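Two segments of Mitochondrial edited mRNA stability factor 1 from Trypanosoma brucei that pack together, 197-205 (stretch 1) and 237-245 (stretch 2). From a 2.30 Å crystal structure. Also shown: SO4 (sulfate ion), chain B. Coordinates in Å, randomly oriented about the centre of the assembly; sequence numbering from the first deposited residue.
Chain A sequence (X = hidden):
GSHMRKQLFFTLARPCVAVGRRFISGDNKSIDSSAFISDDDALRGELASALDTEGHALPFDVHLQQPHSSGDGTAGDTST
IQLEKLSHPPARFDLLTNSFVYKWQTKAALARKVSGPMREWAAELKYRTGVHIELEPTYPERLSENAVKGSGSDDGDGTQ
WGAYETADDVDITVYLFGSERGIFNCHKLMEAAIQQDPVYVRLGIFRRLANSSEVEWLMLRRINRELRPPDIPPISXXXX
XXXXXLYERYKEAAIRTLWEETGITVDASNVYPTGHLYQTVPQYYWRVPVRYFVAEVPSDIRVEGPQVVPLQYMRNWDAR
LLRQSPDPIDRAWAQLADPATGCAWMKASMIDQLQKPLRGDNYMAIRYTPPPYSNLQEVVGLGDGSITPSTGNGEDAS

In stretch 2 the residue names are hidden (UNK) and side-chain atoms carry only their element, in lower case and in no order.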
# COMPACT_ATOMS: atom_id res chain seq x y z
N ASP A 197 -1.40 13.64 3.82
CA ASP A 197 -2.36 12.54 3.76
C ASP A 197 -1.66 11.42 2.99
O ASP A 197 -1.94 11.20 1.81
CB ASP A 197 -3.61 13.04 3.03
CG ASP A 197 -4.70 11.98 2.89
OD1 ASP A 197 -5.00 11.28 3.88
OD2 ASP A 197 -5.27 11.86 1.77
N PRO A 198 -0.71 10.72 3.64
CA PRO A 198 0.01 9.65 2.94
C PRO A 198 -0.99 8.60 2.50
O PRO A 198 -1.86 8.23 3.28
CB PRO A 198 0.94 9.06 4.01
CG PRO A 198 1.02 10.10 5.07
CD PRO A 198 -0.31 10.81 5.05
N VAL A 199 -0.88 8.14 1.26
CA VAL A 199 -1.83 7.18 0.72
C VAL A 199 -1.12 6.21 -0.21
O VAL A 199 0.02 6.44 -0.60
CB VAL A 199 -2.93 7.89 -0.10
CG1 VAL A 199 -3.78 8.80 0.80
CG2 VAL A 199 -2.29 8.70 -1.23
N TYR A 200 -1.79 5.12 -0.54
CA TYR A 200 -1.40 4.30 -1.67
C TYR A 200 -1.84 5.02 -2.94
O TYR A 200 -2.82 5.77 -2.94
CB TYR A 200 -2.09 2.94 -1.60
CG TYR A 200 -1.49 1.95 -0.61
CD1 TYR A 200 -2.13 0.75 -0.33
CD2 TYR A 200 -0.27 2.21 0.00
CE1 TYR A 200 -1.58 -0.17 0.55
CE2 TYR A 200 0.30 1.29 0.89
CZ TYR A 200 -0.36 0.10 1.16
OH TYR A 200 0.18 -0.81 2.04
N VAL A 201 -1.11 4.81 -4.02
CA VAL A 201 -1.49 5.37 -5.31
C VAL A 201 -1.51 4.27 -6.35
O VAL A 201 -0.72 3.33 -6.30
CB VAL A 201 -0.53 6.50 -5.78
CG1 VAL A 201 -0.65 7.69 -4.85
CG2 VAL A 201 0.94 5.99 -5.88
N ARG A 202 -2.44 4.40 -7.30
CA ARG A 202 -2.51 3.48 -8.42
C ARG A 202 -2.62 4.34 -9.68
O ARG A 202 -3.48 5.21 -9.77
CB ARG A 202 -3.71 2.54 -8.28
CG ARG A 202 -3.65 1.57 -7.11
CD ARG A 202 -2.46 0.59 -7.24
NE ARG A 202 -2.44 -0.36 -6.12
CZ ARG A 202 -1.75 -0.19 -4.99
NH1 ARG A 202 -1.01 0.89 -4.81
NH2 ARG A 202 -1.81 -1.12 -4.04
N LEU A 203 -1.71 4.13 -10.61
CA LEU A 203 -1.76 4.83 -11.88
C LEU A 203 -2.25 3.83 -12.91
O LEU A 203 -1.48 3.01 -13.41
CB LEU A 203 -0.39 5.41 -12.27
CG LEU A 203 -0.44 6.71 -13.09
CD1 LEU A 203 0.95 7.24 -13.44
CD2 LEU A 203 -1.28 6.53 -14.35
N GLY A 204 -3.54 3.88 -13.20
CA GLY A 204 -4.15 3.01 -14.19
C GLY A 204 -3.76 3.38 -15.61
O GLY A 204 -4.39 4.22 -16.26
N ILE A 205 -2.70 2.73 -16.09
CA ILE A 205 -2.30 2.83 -17.48
C ILE A 205 -3.26 1.99 -18.31
O ILE A 205 -3.54 0.84 -17.96
CB ILE A 205 -0.86 2.30 -17.65
CG1 ILE A 205 0.12 3.29 -17.03
CG2 ILE A 205 -0.53 2.12 -19.10
CD1 ILE A 205 0.25 4.58 -17.81
N UNK A 237 -3.07 -9.02 -7.37
CA UNK A 237 -3.28 -8.55 -8.74
C UNK A 237 -3.57 -7.06 -8.65
O UNK A 237 -4.48 -6.66 -7.94
c UNK A 237 -4.91 -8.80 -10.76
c UNK A 237 -6.28 -9.40 -11.12
c UNK A 237 -4.46 -9.28 -9.38
c UNK A 237 -3.87 -9.18 -11.82
N UNK A 238 -2.79 -6.24 -9.34
CA UNK A 238 -2.89 -4.81 -9.12
C UNK A 238 -2.62 -4.00 -10.38
O UNK A 238 -1.90 -4.44 -11.27
c UNK A 238 0.51 -3.05 -6.58
c UNK A 238 -1.90 -4.38 -8.02
n UNK A 238 0.86 -1.97 -7.56
c UNK A 238 0.54 -4.45 -7.18
c UNK A 238 -0.42 -4.64 -8.38
N UNK A 239 -3.21 -2.81 -10.44
CA UNK A 239 -2.73 -1.73 -11.29
C UNK A 239 -1.34 -1.31 -10.78
O UNK A 239 -0.99 -1.57 -9.63
c UNK A 239 -5.17 -0.80 -11.59
c UNK A 239 -5.28 -1.42 -12.97
c UNK A 239 -6.04 0.47 -11.50
c UNK A 239 -3.70 -0.53 -11.24
N UNK A 240 -0.53 -0.69 -11.64
CA UNK A 240 0.78 -0.20 -11.20
C UNK A 240 0.62 0.88 -10.14
O UNK A 240 -0.40 1.56 -10.12
c UNK A 240 1.37 0.44 -12.47
c UNK A 240 -0.76 -0.48 -13.08
c UNK A 240 0.62 -0.20 -13.61
N UNK A 241 1.62 1.03 -9.27
CA UNK A 241 1.60 2.11 -8.31
C UNK A 241 1.87 1.61 -6.92
O UNK A 241 1.52 0.49 -6.58
N UNK A 242 2.51 2.45 -6.11
CA UNK A 242 2.85 2.06 -4.75
C UNK A 242 2.28 3.02 -3.71
O UNK A 242 1.09 2.97 -3.43
c UNK A 242 4.99 0.79 -5.40
c UNK A 242 4.36 1.92 -4.59
c UNK A 242 6.50 0.73 -5.08
c UNK A 242 7.23 -0.20 -5.98
n UNK A 242 8.68 -0.21 -5.66
N UNK A 243 3.13 3.88 -3.16
CA UNK A 243 2.69 4.84 -2.13
C UNK A 243 3.43 6.18 -2.21
O UNK A 243 4.50 6.29 -2.81
c UNK A 243 6.33 3.08 0.06
c UNK A 243 4.27 4.02 -0.31
c UNK A 243 7.35 2.12 0.07
n UNK A 243 6.34 4.37 0.52
c UNK A 243 7.06 0.89 -0.47
c UNK A 243 2.84 4.24 -0.73
c UNK A 243 5.10 4.94 0.30
c UNK A 243 5.79 0.60 -0.99
c UNK A 243 5.05 2.83 -0.47
c UNK A 243 4.78 1.56 -1.01
N UNK A 244 2.84 7.20 -1.59
CA UNK A 244 3.48 8.51 -1.47
C UNK A 244 4.56 8.49 -0.39
O UNK A 244 4.30 8.12 0.75
c UNK A 244 2.47 9.60 -1.06
o UNK A 244 1.82 9.20 0.15
c UNK A 244 1.40 9.80 -2.15
N UNK A 245 5.78 8.89 -0.75
CA UNK A 245 6.82 9.16 0.24
C UNK A 245 6.43 10.40 1.03
O UNK A 245 5.59 11.20 0.59
c UNK A 245 8.70 8.24 -1.32
c UNK A 245 9.85 8.69 -2.20
c UNK A 245 8.17 9.39 -0.46
c UNK A 245 9.12 7.08 -0.44
S SO4 B . -5.77 -1.97 -7.26
O1 SO4 B . -4.48 -1.96 -7.92
O2 SO4 B . -5.53 -1.93 -5.82
O3 SO4 B . -6.61 -0.84 -7.66
O4 SO4 B . -6.49 -3.19 -7.62

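Position 237 carries four side-chain carbons, forked at the second, and none of them comes near stretch 1. The fork beyond an unbranched CB identifies Leu237, which belongs to the end of a strand that begins earlier in the chain.

At position 238 four carbons run in a row and end in a nitrogen. The CA-to-CB bond points toward stretch 1, and the last carbon lies over one face of the Arg202 guanidinium. The pattern is that of lysine. Lys238 CE sits 3.9 Å from Arg202 NH2, while Lys238 NZ stands 3.9 Å from Arg202 NE, two like charges close together. Carbonyls of its own stretch occupy the amine: Lys238 NZ donates to the backbone O of position 239 at 2.8 Å, and Lys238 NZ to the backbone O of position 241 at 2.7 Å.

Position 239 again has four carbons forked at the second, with CB directed toward stretch 1. One tip approaches the CA of Gly204. The fork makes this Leu239, with Leu239 CD1 4.2 Å from Gly204 CA. Leu239 N donates to SO4 O1 at 2.9 Å, and Arg202 NE reaches SO4 O1 by a weak bond of 3.2 Å.

Three carbons at position 240 close a ring onto the backbone nitrogen, and the ring lies against the backbone of Leu203; this can only be proline. Pro240 CD is 3.6 Å from Leu203 O. Pro240 has no amide hydrogen to give, but its carbonyl is well used: Leu203 N donates to Pro240 O at 2.9 Å, and Arg202 CA makes a CA-H...O contact with Pro240 O at 3.3 Å.

Position 241 has no side-chain atoms. A CB here would point into stretch 1 and lie 2.3 Å from Val201 O and 2.8 Å from Arg202 CA, both clashes, and phi/psi of 130/148° would also jam it against the preceding carbonyl. Gly241 lets the backbones close to 4.3 Å between Gly241 CA and Arg202 CA.

Position 242 shows four carbons in an extended row ending in nitrogen, leaving a CA-to-CB bond that points away from stretch 1: Lys242. Its contribution is backbone, with Val201 N donating to Lys242 O at 2.9 Å and Arg202 NH1 adding a weak bond of 3.3 Å to Lys242 O.

At position 243 one carbon leads to fused five- and six-membered rings holding eight carbons and one nitrogen. CB meets the edge of the Tyr200 ring, while the end of the side chain leads away. The indole is that of Trp243, whose CB is 3.8 Å from Tyr200 CD2.

Position 244 has one carbon bearing an oxygen and a carbon, and the oxygen accepts from Val199 N: Thr244. Val199 N to Thr244 OG1 and Thr244 N to Val199 O each measure 3.1 Å.

Position 245 repeats the four-carbon fork; its CA-to-CB bond points away and it touches nothing on stretch 1: Leu245.

The contact is mainly a backbone pairing of segments 142° apart, with a single beta bridge between Tyr200 and Trp243, and Thr244 OG1 taking the amide of Val199. Arg202 adds weak bonds to Lys242 O and to the sulfate, probably from the crystallisation liquor, which also accepts from Leu239 N.

Stretch 2, residues 237-245: LKLPGKWTL
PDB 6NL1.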